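Local structure of export chaperone SatS (Mycobacterium tuberculosis H37Rv, 6DNM) at residues Q119-V124 and Y155-H160. The protein acts as a chaperone for the SecA2 protein export pathway, probably by binding exported proteins before their translocation. Sequence-based numbering, arbitrary orientation.
Sequences QLDLAV and YVLDPH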
loop_
_atom_site.group_PDB
_atom_site.type_symbol
_atom_site.label_atom_id
_atom_site.label_comp_id
_atom_site.label_asym_id
_atom_site.label_seq_id
_atom_site.Cartn_x
_atom_site.Cartn_y
_atom_site.Cartn_z
ATOM N N GLN A 119 2.944 -1.618 -12.949
ATOM C CA GLN A 119 1.816 -1.370 -12.058
ATOM C C GLN A 119 1.569 -2.564 -11.146
ATOM O O GLN A 119 1.395 -2.414 -9.929
ATOM C CB GLN A 119 0.557 -1.074 -12.867
ATOM C CG GLN A 119 -0.630 -0.811 -11.953
ATOM C CD GLN A 119 -1.927 -0.630 -12.680
ATOM O OE1 GLN A 119 -1.964 -0.614 -13.912
ATOM N NE2 GLN A 119 -3.009 -0.473 -11.923
ATOM N N LEU A 120 1.529 -3.757 -11.721
ATOM C CA LEU A 120 1.278 -4.945 -10.929
ATOM C C LEU A 120 2.375 -5.215 -9.912
ATOM O O LEU A 120 2.102 -5.605 -8.819
ATOM C CB LEU A 120 1.046 -6.154 -11.831
ATOM C CG LEU A 120 0.679 -7.442 -11.104
ATOM C CD1 LEU A 120 -0.626 -7.297 -10.349
ATOM C CD2 LEU A 120 0.634 -8.645 -12.031
ATOM N N ASP A 121 3.616 -4.985 -10.293
ATOM C CA ASP A 121 4.715 -5.206 -9.385
ATOM C C ASP A 121 4.600 -4.355 -8.141
ATOM O O ASP A 121 4.734 -4.851 -7.049
ATOM C CB ASP A 121 6.065 -5.009 -10.044
ATOM C CG ASP A 121 7.144 -5.691 -9.260
ATOM O OD1 ASP A 121 7.762 -5.091 -8.423
ATOM O OD2 ASP A 121 7.301 -6.913 -9.438
ATOM N N LEU A 122 4.356 -3.069 -8.346
ATOM C CA LEU A 122 4.113 -2.176 -7.215
ATOM C C LEU A 122 2.884 -2.603 -6.417
ATOM O O LEU A 122 2.915 -2.618 -5.180
ATOM C CB LEU A 122 3.970 -0.740 -7.721
ATOM C CG LEU A 122 5.289 -0.053 -8.065
ATOM C CD1 LEU A 122 5.046 1.094 -9.043
ATOM C CD2 LEU A 122 5.970 0.436 -6.799
ATOM N N ALA A 123 1.795 -2.969 -7.101
ATOM C CA ALA A 123 0.571 -3.347 -6.390
ATOM C C ALA A 123 0.790 -4.560 -5.492
ATOM O O ALA A 123 0.289 -4.604 -4.363
ATOM C CB ALA A 123 -0.559 -3.633 -7.382
ATOM N N VAL A 124 1.518 -5.562 -5.983
ATOM C CA VAL A 124 1.778 -6.756 -5.186
ATOM C C VAL A 124 2.646 -6.423 -3.982
ATOM O O VAL A 124 2.442 -6.965 -2.893
ATOM C CB VAL A 124 2.384 -7.860 -6.071
ATOM C CG1 VAL A 124 2.916 -9.011 -5.226
ATOM C CG2 VAL A 124 1.332 -8.363 -7.042
ATOM N N TYR A 155 2.984 -14.981 -13.866
ATOM C CA TYR A 155 3.324 -14.894 -15.279
ATOM C C TYR A 155 3.622 -13.456 -15.695
ATOM O O TYR A 155 4.635 -13.194 -16.357
ATOM C CB TYR A 155 2.206 -15.493 -16.133
ATOM C CG TYR A 155 2.515 -15.365 -17.609
ATOM C CD1 TYR A 155 3.388 -16.251 -18.231
ATOM C CD2 TYR A 155 1.969 -14.338 -18.374
ATOM C CE1 TYR A 155 3.692 -16.133 -19.574
ATOM C CE2 TYR A 155 2.272 -14.213 -19.726
ATOM C CZ TYR A 155 3.133 -15.113 -20.317
ATOM O OH TYR A 155 3.437 -14.989 -21.660
ATOM N N VAL A 156 2.751 -12.510 -15.323
ATOM C CA VAL A 156 2.946 -11.113 -15.718
ATOM C C VAL A 156 4.250 -10.570 -15.149
ATOM O O VAL A 156 4.963 -9.808 -15.809
ATOM C CB VAL A 156 1.737 -10.246 -15.301
ATOM C CG1 VAL A 156 2.044 -8.746 -15.497
ATOM C CG2 VAL A 156 0.480 -10.642 -16.068
ATOM N N LEU A 157 4.581 -10.945 -13.911
ATOM C CA LEU A 157 5.762 -10.393 -13.258
ATOM C C LEU A 157 7.063 -11.036 -13.717
ATOM O O LEU A 157 8.133 -10.552 -13.331
ATOM C CB LEU A 157 5.624 -10.510 -11.739
ATOM C CG LEU A 157 4.485 -9.691 -11.141
ATOM C CD1 LEU A 157 4.449 -9.869 -9.629
ATOM C CD2 LEU A 157 4.680 -8.225 -11.499
ATOM N N ASP A 158 7.008 -12.102 -14.521
ATOM C CA ASP A 158 8.215 -12.781 -14.992
ATOM C C ASP A 158 8.290 -12.719 -16.510
ATOM O O ASP A 158 7.692 -13.565 -17.198
ATOM C CB ASP A 158 8.227 -14.234 -14.518
ATOM C CG ASP A 158 9.495 -14.974 -14.903
ATOM O OD1 ASP A 158 10.392 -14.384 -15.543
ATOM O OD2 ASP A 158 9.587 -16.177 -14.569
ATOM N N PRO A 159 9.035 -11.761 -17.073
ATOM C CA PRO A 159 9.158 -11.686 -18.537
ATOM C C PRO A 159 9.867 -12.874 -19.179
ATOM O O PRO A 159 9.878 -12.974 -20.419
ATOM C CB PRO A 159 9.931 -10.378 -18.756
ATOM C CG PRO A 159 9.564 -9.550 -17.565
ATOM C CD PRO A 159 9.510 -10.527 -16.421
ATOM N N HIS A 160 10.455 -13.772 -18.396
ATOM C CA HIS A 160 11.096 -14.966 -18.933
ATOM C C HIS A 160 10.215 -16.203 -18.830
ATOM O O HIS A 160 10.683 -17.310 -19.120
ATOM C CB HIS A 160 12.432 -15.208 -18.232
ATOM C CG HIS A 160 13.475 -14.193 -18.572
ATOM N ND1 HIS A 160 14.328 -14.330 -19.647
ATOM C CD2 HIS A 160 13.787 -13.009 -17.993
ATOM C CE1 HIS A 160 15.126 -13.278 -19.710
ATOM N NE2 HIS A 160 14.819 -12.463 -18.715
#
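Asp121 and Leu157 bring the two backbones closest, 6.6 Å between their CA atoms, where residues 119-124, near the start of helix 117-134, meet the C-terminal part of helix 148-157. Within 119-124 the helical bonds run from Ala123 N to Gln119 O and from Val124 N to Leu120 O; residues 158-160 are loop. No hydrogen bond joins the segments; side chains make the contact. Leu157 reaches across with CG anti to its carbonyl carbon (chi1 -64°). Its CD2 lies 3.6 Å from the backbone N of Asp121 and also touches CB and OD2 of that residue, so one methyl rests against both the helix backbone and a carboxylate. The other methyl, CD1, approaches Val124 CG2 at 4.3 Å. Leu120 crosses both Val156 and Leu157 at about a right angle: its CD2 meets Val156 CG1 at 3.7 Å and Leu157 CG at 4.1 Å. Leu120 is buried, touching Val153 one turn earlier on helix 148-157 and Phe108 of helix 104-110. Beyond the contact, Asp158 OD1 accepts from His160 N at 2.9 Å, from above the carboxylate plane, forming an Asx turn in the loop that follows. The arrangement is a largely apolar helix-helix contact at the surface of the SatS C-terminal domain, with the Asp121 carboxylate at its edge, joining two helices beside helix 104-110.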